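Side-chain contacts in putative xanthine dehydrogenase YAGS fad-binding subunit (Escherichia coli, PDB 5G5G), which probably serves as the molybdenum-cofactor subunit of a periplasmic aldehyde oxidase, oxidising aldehydes at a molybdenum centre held by pterin cytosine dinucleotide: residues E367-A372 and V377-L382; W429-G434 and R603-L608; G518-C523 and S682-A687. One frame throughout, in Å; residues are numbered along the deposited sequence.

Contact 1 (E367-A372 and V377-L382)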
loop_
_atom_site.group_PDB
_atom_site.type_symbol
_atom_site.label_atom_id
_atom_site.label_comp_id
_atom_site.label_asym_id
_atom_site.label_seq_id
_atom_site.Cartn_x
_atom_site.Cartn_y
_atom_site.Cartn_z
ATOM N N GLU C 367 4.463 29.481 -5.344
ATOM C CA GLU C 367 3.573 30.627 -5.667
ATOM C C GLU C 367 4.232 31.979 -5.417
ATOM O O GLU C 367 4.115 32.893 -6.239
ATOM C CB GLU C 367 2.236 30.558 -4.927
ATOM C CG GLU C 367 1.416 29.286 -5.251
ATOM C CD GLU C 367 -0.013 29.339 -4.752
ATOM O OE1 GLU C 367 -0.658 30.346 -5.093
ATOM O OE2 GLU C 367 -0.445 28.398 -4.048
ATOM N N LEU C 368 4.931 32.096 -4.274
ATOM C CA LEU C 368 5.579 33.343 -3.951
ATOM C C LEU C 368 6.733 33.647 -4.895
ATOM O O LEU C 368 6.870 34.763 -5.344
ATOM C CB LEU C 368 6.012 33.366 -2.485
ATOM C CG LEU C 368 6.602 34.680 -1.978
ATOM C CD1 LEU C 368 5.682 35.898 -2.113
ATOM C CD2 LEU C 368 7.030 34.482 -0.529
ATOM N N ALA C 369 7.526 32.626 -5.241
ATOM C CA ALA C 369 8.650 32.797 -6.163
ATOM C C ALA C 369 8.133 33.282 -7.543
ATOM O O ALA C 369 8.682 34.202 -8.143
ATOM C CB ALA C 369 9.436 31.493 -6.295
ATOM N N GLU C 370 7.036 32.698 -7.984
ATOM C CA GLU C 370 6.428 33.049 -9.253
ATOM C C GLU C 370 5.974 34.497 -9.230
ATOM O O GLU C 370 6.253 35.252 -10.131
ATOM C CB GLU C 370 5.240 32.110 -9.540
ATOM C CG GLU C 370 4.469 32.481 -10.785
ATOM C CD GLU C 370 3.356 31.520 -11.104
ATOM O OE1 GLU C 370 2.694 31.045 -10.174
ATOM O OE2 GLU C 370 3.149 31.246 -12.309
ATOM N N LYS C 371 5.314 34.899 -8.157
ATOM C CA LYS C 371 4.847 36.265 -8.008
ATOM C C LYS C 371 5.991 37.269 -7.977
ATOM O O LYS C 371 5.881 38.352 -8.585
ATOM C CB LYS C 371 4.008 36.387 -6.741
ATOM C CG LYS C 371 2.988 37.494 -6.714
ATOM C CD LYS C 371 1.819 36.931 -5.903
ATOM C CE LYS C 371 0.937 38.018 -5.411
ATOM N NZ LYS C 371 -0.194 37.357 -4.687
ATOM N N ALA C 372 7.088 36.907 -7.312
ATOM C CA ALA C 372 8.289 37.733 -7.242
ATOM C C ALA C 372 9.095 37.747 -8.529
ATOM O O ALA C 372 10.022 38.590 -8.668
ATOM C CB ALA C 372 9.163 37.270 -6.113
ATOM N N VAL C 377 14.222 27.640 -7.443
ATOM C CA VAL C 377 15.461 27.130 -6.799
ATOM C C VAL C 377 16.211 28.308 -6.231
ATOM O O VAL C 377 16.567 28.298 -5.073
ATOM C CB VAL C 377 16.351 26.346 -7.776
ATOM C CG1 VAL C 377 17.701 26.021 -7.141
ATOM C CG2 VAL C 377 15.647 25.098 -8.282
ATOM N N GLU C 378 16.445 29.345 -7.041
ATOM C CA GLU C 378 17.139 30.540 -6.560
ATOM C C GLU C 378 16.428 31.212 -5.387
ATOM O O GLU C 378 17.070 31.754 -4.496
ATOM C CB GLU C 378 17.312 31.563 -7.687
ATOM C CG GLU C 378 18.350 31.130 -8.738
ATOM C CD GLU C 378 19.765 30.879 -8.165
ATOM O OE1 GLU C 378 20.207 31.486 -7.149
ATOM O OE2 GLU C 378 20.456 30.039 -8.755
ATOM N N PHE C 379 15.088 31.162 -5.404
ATOM C CA PHE C 379 14.311 31.757 -4.341
ATOM C C PHE C 379 14.581 31.105 -3.000
ATOM O O PHE C 379 14.685 31.778 -2.013
ATOM C CB PHE C 379 12.799 31.692 -4.663
ATOM C CG PHE C 379 11.943 32.446 -3.690
ATOM C CD1 PHE C 379 11.856 33.827 -3.756
ATOM C CD2 PHE C 379 11.210 31.774 -2.730
ATOM C CE1 PHE C 379 11.064 34.541 -2.873
ATOM C CE2 PHE C 379 10.377 32.481 -1.867
ATOM C CZ PHE C 379 10.304 33.854 -1.928
ATOM N N ARG C 380 14.650 29.783 -2.974
ATOM C CA ARG C 380 14.991 29.027 -1.754
ATOM C C ARG C 380 16.420 29.285 -1.334
ATOM O O ARG C 380 16.682 29.477 -0.153
ATOM C CB ARG C 380 14.718 27.540 -1.943
ATOM C CG ARG C 380 13.251 27.215 -2.101
ATOM C CD ARG C 380 13.068 25.704 -2.286
ATOM N NE ARG C 380 11.645 25.339 -2.243
ATOM C CZ ARG C 380 10.798 25.519 -3.257
ATOM N NH1 ARG C 380 11.211 26.019 -4.413
ATOM N NH2 ARG C 380 9.512 25.154 -3.125
ATOM N N ILE C 381 17.347 29.392 -2.280
ATOM C CA ILE C 381 18.742 29.652 -1.936
ATOM C C ILE C 381 18.841 31.027 -1.273
ATOM O O ILE C 381 19.525 31.173 -0.245
ATOM C CB ILE C 381 19.660 29.503 -3.175
ATOM C CG1 ILE C 381 19.727 28.014 -3.569
ATOM C CG2 ILE C 381 21.083 30.016 -2.883
ATOM C CD1 ILE C 381 20.322 27.769 -4.959
ATOM N N LEU C 382 18.214 32.049 -1.888
ATOM C CA LEU C 382 18.193 33.383 -1.334
ATOM C C LEU C 382 17.708 33.441 0.112
ATOM O O LEU C 382 18.120 34.335 0.839
ATOM C CB LEU C 382 17.280 34.251 -2.175
ATOM C CG LEU C 382 17.254 35.727 -2.030
ATOM C CD1 LEU C 382 18.554 36.265 -2.647
ATOM C CD2 LEU C 382 16.025 36.304 -2.748
#

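Contact 2 (W429-G434 and R603-L608)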
loop_
_atom_site.group_PDB
_atom_site.type_symbol
_atom_site.label_atom_id
_atom_site.label_comp_id
_atom_site.label_asym_id
_atom_site.label_seq_id
_atom_site.Cartn_x
_atom_site.Cartn_y
_atom_site.Cartn_z
ATOM N N TRP C 429 0.742 14.569 -24.332
ATOM C CA TRP C 429 1.078 14.865 -22.931
ATOM C C TRP C 429 1.629 16.297 -22.789
ATOM O O TRP C 429 2.503 16.704 -23.578
ATOM C CB TRP C 429 2.130 13.890 -22.418
ATOM C CG TRP C 429 1.612 12.495 -22.442
ATOM C CD1 TRP C 429 1.674 11.592 -23.502
ATOM C CD2 TRP C 429 0.872 11.858 -21.414
ATOM N NE1 TRP C 429 1.051 10.414 -23.153
ATOM C CE2 TRP C 429 0.544 10.548 -21.881
ATOM C CE3 TRP C 429 0.471 12.248 -20.135
ATOM C CZ2 TRP C 429 -0.206 9.643 -21.114
ATOM C CZ3 TRP C 429 -0.264 11.361 -19.381
ATOM C CH2 TRP C 429 -0.583 10.059 -19.858
ATOM N N LEU C 430 1.091 17.049 -21.822
ATOM C CA LEU C 430 1.705 18.302 -21.353
ATOM C C LEU C 430 2.782 17.920 -20.364
ATOM O O LEU C 430 2.524 17.145 -19.427
ATOM C CB LEU C 430 0.685 19.206 -20.672
ATOM C CG LEU C 430 -0.395 19.778 -21.580
ATOM C CD1 LEU C 430 -1.699 20.064 -20.829
ATOM C CD2 LEU C 430 0.128 21.027 -22.266
ATOM N N VAL C 431 3.996 18.412 -20.584
ATOM C CA VAL C 431 5.132 18.115 -19.708
ATOM C C VAL C 431 5.469 19.291 -18.823
ATOM O O VAL C 431 5.462 20.467 -19.273
ATOM C CB VAL C 431 6.358 17.766 -20.537
ATOM C CG1 VAL C 431 7.532 17.472 -19.648
ATOM C CG2 VAL C 431 6.032 16.546 -21.428
ATOM N N GLY C 432 5.763 18.989 -17.573
ATOM C CA GLY C 432 6.142 20.000 -16.603
ATOM C C GLY C 432 7.235 19.532 -15.680
ATOM O O GLY C 432 7.402 18.326 -15.448
ATOM N N HIS C 433 7.973 20.518 -15.143
ATOM C CA HIS C 433 9.060 20.341 -14.225
ATOM C C HIS C 433 8.771 21.114 -12.957
ATOM O O HIS C 433 8.288 22.253 -13.031
ATOM C CB HIS C 433 10.381 20.822 -14.857
ATOM C CG HIS C 433 10.706 20.138 -16.141
ATOM N ND1 HIS C 433 10.307 20.628 -17.367
ATOM C CD2 HIS C 433 11.295 18.938 -16.386
ATOM C CE1 HIS C 433 10.713 19.810 -18.322
ATOM N NE2 HIS C 433 11.265 18.748 -17.749
ATOM N N GLY C 434 8.990 20.478 -11.814
ATOM C CA GLY C 434 8.764 21.076 -10.492
ATOM C C GLY C 434 9.864 20.751 -9.517
ATOM O O GLY C 434 10.559 19.732 -9.645
ATOM N N ARG C 603 0.938 11.431 -14.867
ATOM C CA ARG C 603 1.890 10.309 -14.897
ATOM C C ARG C 603 3.285 10.923 -14.680
ATOM O O ARG C 603 3.688 11.893 -15.365
ATOM C CB ARG C 603 1.823 9.544 -16.236
ATOM C CG ARG C 603 0.467 8.899 -16.514
ATOM C CD ARG C 603 0.180 7.669 -15.684
ATOM N NE ARG C 603 -1.140 7.164 -16.031
ATOM C CZ ARG C 603 -2.271 7.337 -15.334
ATOM N NH1 ARG C 603 -2.307 7.981 -14.176
ATOM N NH2 ARG C 603 -3.401 6.802 -15.785
ATOM N N VAL C 604 3.992 10.393 -13.712
ATOM C CA VAL C 604 5.316 10.896 -13.430
ATOM C C VAL C 604 6.322 10.327 -14.403
ATOM O O VAL C 604 6.371 9.120 -14.616
ATOM C CB VAL C 604 5.730 10.601 -11.997
ATOM C CG1 VAL C 604 7.070 11.281 -11.634
ATOM C CG2 VAL C 604 4.632 11.081 -11.052
ATOM N N ARG C 605 7.173 11.192 -14.947
ATOM C CA ARG C 605 8.161 10.825 -15.947
ATOM C C ARG C 605 9.581 10.619 -15.461
ATOM O O ARG C 605 10.268 9.756 -16.007
ATOM C CB ARG C 605 8.178 11.839 -17.065
ATOM C CG ARG C 605 6.875 11.793 -17.864
ATOM C CD ARG C 605 6.613 13.083 -18.616
ATOM N NE ARG C 605 7.606 13.340 -19.668
ATOM C CZ ARG C 605 7.468 13.039 -20.964
ATOM N NH1 ARG C 605 6.382 12.464 -21.418
ATOM N NH2 ARG C 605 8.429 13.371 -21.813
ATOM N N ARG C 606 10.006 11.376 -14.443
ATOM C CA ARG C 606 11.343 11.315 -13.912
ATOM C C ARG C 606 11.316 11.949 -12.530
ATOM O O ARG C 606 10.639 12.973 -12.335
ATOM C CB ARG C 606 12.247 12.103 -14.849
ATOM C CG ARG C 606 13.711 11.984 -14.577
ATOM C CD ARG C 606 14.469 12.518 -15.806
ATOM N NE ARG C 606 13.992 13.801 -16.368
ATOM C CZ ARG C 606 14.649 14.973 -16.313
ATOM N NH1 ARG C 606 15.802 15.093 -15.691
ATOM N NH2 ARG C 606 14.168 16.049 -16.893
ATOM N N MET C 607 12.027 11.323 -11.580
ATOM C CA MET C 607 12.217 11.906 -10.244
ATOM C C MET C 607 13.665 11.839 -9.819
ATOM O O MET C 607 14.317 10.823 -10.043
ATOM C CB MET C 607 11.344 11.177 -9.214
ATOM C CG MET C 607 9.882 11.116 -9.575
ATOM S SD MET C 607 8.977 10.147 -8.332
ATOM C CE MET C 607 8.975 11.271 -6.966
ATOM N N LEU C 608 14.134 12.940 -9.217
ATOM C CA LEU C 608 15.456 13.022 -8.614
ATOM C C LEU C 608 15.300 13.514 -7.182
ATOM O O LEU C 608 14.594 14.485 -6.937
ATOM C CB LEU C 608 16.390 13.947 -9.375
ATOM C CG LEU C 608 17.747 14.251 -8.724
ATOM C CD1 LEU C 608 18.612 13.008 -8.626
ATOM C CD2 LEU C 608 18.474 15.349 -9.493
#

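Contact 3 (G518-C523 and S682-A687)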
loop_
_atom_site.group_PDB
_atom_site.type_symbol
_atom_site.label_atom_id
_atom_site.label_comp_id
_atom_site.label_asym_id
_atom_site.label_seq_id
_atom_site.Cartn_x
_atom_site.Cartn_y
_atom_site.Cartn_z
ATOM N N GLY C 518 24.732 2.567 19.549
ATOM C CA GLY C 518 24.817 1.691 20.725
ATOM C C GLY C 518 25.741 0.512 20.442
ATOM O O GLY C 518 26.453 0.058 21.314
ATOM N N VAL C 519 25.734 0.014 19.206
ATOM C CA VAL C 519 26.694 -1.033 18.825
ATOM C C VAL C 519 28.121 -0.482 18.894
ATOM O O VAL C 519 29.024 -1.129 19.470
ATOM C CB VAL C 519 26.348 -1.652 17.416
ATOM C CG1 VAL C 519 27.493 -2.539 16.900
ATOM C CG2 VAL C 519 25.051 -2.394 17.486
ATOM N N TYR C 520 28.314 0.753 18.444
ATOM C CA TYR C 520 29.589 1.446 18.618
ATOM C C TYR C 520 30.049 1.412 20.082
ATOM O O TYR C 520 31.199 1.050 20.394
ATOM C CB TYR C 520 29.495 2.895 18.106
ATOM C CG TYR C 520 30.755 3.697 18.277
ATOM C CD1 TYR C 520 31.074 4.314 19.497
ATOM C CD2 TYR C 520 31.684 3.783 17.234
ATOM C CE1 TYR C 520 32.245 5.021 19.666
ATOM C CE2 TYR C 520 32.856 4.504 17.389
ATOM C CZ TYR C 520 33.138 5.115 18.610
ATOM O OH TYR C 520 34.316 5.816 18.755
ATOM N N ALA C 521 29.139 1.763 20.984
ATOM C CA ALA C 521 29.464 1.824 22.403
ATOM C C ALA C 521 29.849 0.455 22.918
ATOM O O ALA C 521 30.865 0.322 23.602
ATOM C CB ALA C 521 28.295 2.391 23.167
ATOM N N ALA C 522 29.072 -0.565 22.544
ATOM C CA ALA C 522 29.357 -1.949 22.970
ATOM C C ALA C 522 30.708 -2.439 22.385
ATOM O O ALA C 522 31.522 -3.026 23.094
ATOM C CB ALA C 522 28.223 -2.892 22.641
ATOM N N CYS C 523 30.958 -2.110 21.120
ATOM C CA CYS C 523 32.183 -2.517 20.484
ATOM C C CYS C 523 33.405 -1.820 21.084
ATOM O O CYS C 523 34.467 -2.425 21.113
ATOM C CB CYS C 523 32.140 -2.331 18.968
ATOM S SG CYS C 523 31.027 -3.446 18.127
ATOM N N SER C 682 26.105 14.912 15.629
ATOM C CA SER C 682 25.041 13.915 15.778
ATOM C C SER C 682 25.361 12.743 16.731
ATOM O O SER C 682 24.538 12.407 17.597
ATOM C CB SER C 682 24.631 13.353 14.397
ATOM O OG SER C 682 23.593 12.329 14.499
ATOM N N SER C 683 26.492 12.089 16.521
ATOM C CA SER C 683 26.819 10.845 17.216
ATOM C C SER C 683 28.186 10.383 16.822
ATOM O O SER C 683 28.771 10.956 15.921
ATOM C CB SER C 683 25.822 9.746 16.856
ATOM O OG SER C 683 26.074 9.269 15.508
ATOM N N PRO C 684 28.679 9.274 17.434
ATOM C CA PRO C 684 29.989 8.734 16.992
ATOM C C PRO C 684 29.964 8.171 15.543
ATOM O O PRO C 684 30.992 8.043 14.922
ATOM C CB PRO C 684 30.291 7.601 17.984
ATOM C CG PRO C 684 29.431 7.936 19.181
ATOM C CD PRO C 684 28.178 8.597 18.644
ATOM N N MET C 685 28.786 7.820 15.066
ATOM C CA MET C 685 28.612 7.360 13.696
ATOM C C MET C 685 28.635 8.493 12.668
ATOM O O MET C 685 28.894 8.278 11.494
ATOM C CB MET C 685 27.285 6.563 13.557
ATOM C CG MET C 685 27.228 5.319 14.406
ATOM S SD MET C 685 28.499 4.083 14.115
ATOM C CE MET C 685 28.075 3.577 12.463
ATOM N N LYS C 686 28.273 9.684 13.122
ATOM C CA LYS C 686 28.179 10.897 12.299
ATOM C C LYS C 686 27.062 10.845 11.246
ATOM O O LYS C 686 27.069 11.584 10.271
ATOM C CB LYS C 686 29.563 11.222 11.704
ATOM C CG LYS C 686 30.658 11.181 12.758
ATOM C CD LYS C 686 32.027 11.549 12.173
ATOM C CE LYS C 686 33.102 11.529 13.249
ATOM N NZ LYS C 686 34.467 11.421 12.686
ATOM N N ALA C 687 26.079 9.975 11.521
ATOM C CA ALA C 687 24.977 9.710 10.678
ATOM C C ALA C 687 23.765 10.482 11.164
ATOM O O ALA C 687 23.643 10.795 12.362
ATOM C CB ALA C 687 24.639 8.234 10.690
#

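Contact 1 (E367-A372 and V377-L382)
Phe379 reaches from helix 376-382 back to Leu368 and Ala369 near the C-terminal end of helix 354-372. The motif is a pair of consecutive helices joined by a tight connection, with four residues between the two segments, and an aromatic side chain fills the space between the helix walls. Val377 opens the second segment with its CA-CB bond directed away from the first helix; its side chain packs on Leu405 of helix 401-412 and Val435 of strand 429-441. Two positions on, Phe379 contributes about half of the 166 Å² buried between the segments. Its CG stands anti to the backbone N (chi1 -173°), which carries the ring off the helix toward its neighbour. Ala369 CA lies over one ring face, offset toward the rim. The methyl of Ala369 makes an off-centre CH-pi contact, Ala369 CB being 4.2 Å from the Phe379 ring centroid and 30° off the normal. The same CB also sits 3.7 Å from Phe379 CB, so the alanine methyl bears on the root of the side chain as well as on its ring. The Leu368 and Phe379 side chains cross at about a right angle, with Leu368 CG 3.8 Å and Leu368 CD2 3.6 Å from Phe379 CZ at the far end of the ring. With an alanine at Phe379 the ring contacts would go, which would probably open a gap beside Leu368 CD2 and leave Ala369 only the contact with CB. No hydrogen bond spans the segments. Arg380 follows on another side of the helix, where Arg380 NE forms a salt bridge with Glu362 OE1.

Contact 2 (W429-G434 and R603-L608)
Trp429 CG lies anti to its carbonyl carbon (chi1 -62°), sending the indole across toward Arg603, whose own chain bends at chi2 and offers its first methylenes to the six-membered ring. Arg603 CG is 3.7 Å from Trp429 CH2 and 3.8 Å from Trp429 CZ3, an apolar contact that leaves the guanidinium to other partners. Those include the backbone of another protein chain of the assembly, to which Arg603 NH1 and NH2 are hydrogen-bonded, and Glu601, which forms a salt bridge with NH2. In Arg605 the bend comes later, at chi3 (65°), and turns the flat end of the side chain face-on to Val431. Val431 CG2 sits over the centre of that guanidinium, 3.8 Å from Arg605 CZ, while Val431 CG1 comes within 4.1 Å of Arg605 NE. The two strands are next-nearest neighbours of one mixed sheet, both pairing with strand 584-596 between them; accordingly their axes stay 8.9 Å apart at closest approach, running in broadly the same direction at 43°. A classic beta bulge in strand 602-612 sets Arg605 and Arg606 both opposite Glu592 of that middle strand, with the CA-CB bonds of both arginines directed toward strand 429-434. Arg605 NE forms a salt bridge with Glu592 OE2, and Arg606 NH2 another with OE1, the same oxygen to which His433 NE2 is hydrogen-bonded; Arg606 NH1 is hydrogen-bonded to Phe412 O, and its guanidinium makes a cation-pi contact with the Phe412 ring. The shared carboxylate oxygen is consistent with the edge-to-edge approach of imidazole and guanidinium, whose planes are steeply inclined. Arg606 NH2 stands 4.1 Å from His433 NE2 and equally far from His433 CD2.

Contact 3 (G518-C523 and S682-A687)
Tyr520 and the turn residues Pro684 and Met685 make this buried contact between helix 511-534 and the loop that leads from strand 669-674 to helix 698-710. Along the helix, Val519 comes first, and its side chain packs on Leu476 and Ala449 instead of the loop. Tyr520 then takes CG anti to its backbone N (chi1 179°), bringing a face of the phenol ring against the proline. Pro684 CB stands 3.6 Å from the Tyr520 ring centroid, only 11° off the normal: a well-centred CH-pi contact. Pro684 CG adds a second touch, 4.0 Å from Tyr520 CD1, so one flank of the pyrrolidine ring rests on the aromatic face. Nearer the helix backbone, Met685 SD lies 4.3 Å from Tyr520 CB. Further on, Ala522 and Cys523 turn to Val451 of strand 447-453, leaving Tyr520 as the residue of 518-523 that meets the loop. The proline is held in position by its own turn. Lys686 N bonds to Ser683 O at 3.1 Å, and Ser683 OG accepts from Lys686 N at 3.3 Å and, weakly, from Met685 N. Ser683 OG is also hydrogen-bonded to Asn513, a second link to helix 511-534. Flanking the turn, Ser682 OG donates to Ala687 O at 2.6 Å, with a C=O...donor angle of 159°, closing the chain across it. The Ser683-Lys686 bonds define a type I beta turn with an ST motif, packed on a helix; Ala687, touching the bound pterin cytosine dinucleotide, places it beside the cofactor pocket.

Overall arrangement
Following the chain from the N terminus, contact 1 closes a very short loop, tying helix 354-372 to helix 376-382 before contact 2 opens. Contact 2 then relates two strands of one sheet across 168 intervening residues. Helix 511-534, which carries the first half of contact 3, lies within that interval, whereas residues 682-687 come after it, so contacts 2 and 3 cross. Contacts 1 and 2 are near neighbours, their closest atoms about 7 Å apart, and strand 429-441 continues from contact 2 to pack on Val377 and Arg380. Contact 3 closes a 158-residue loop, joining helix 511-534 to the loop after strand 669-674; its centre lies about 40 Å from that of contact 2.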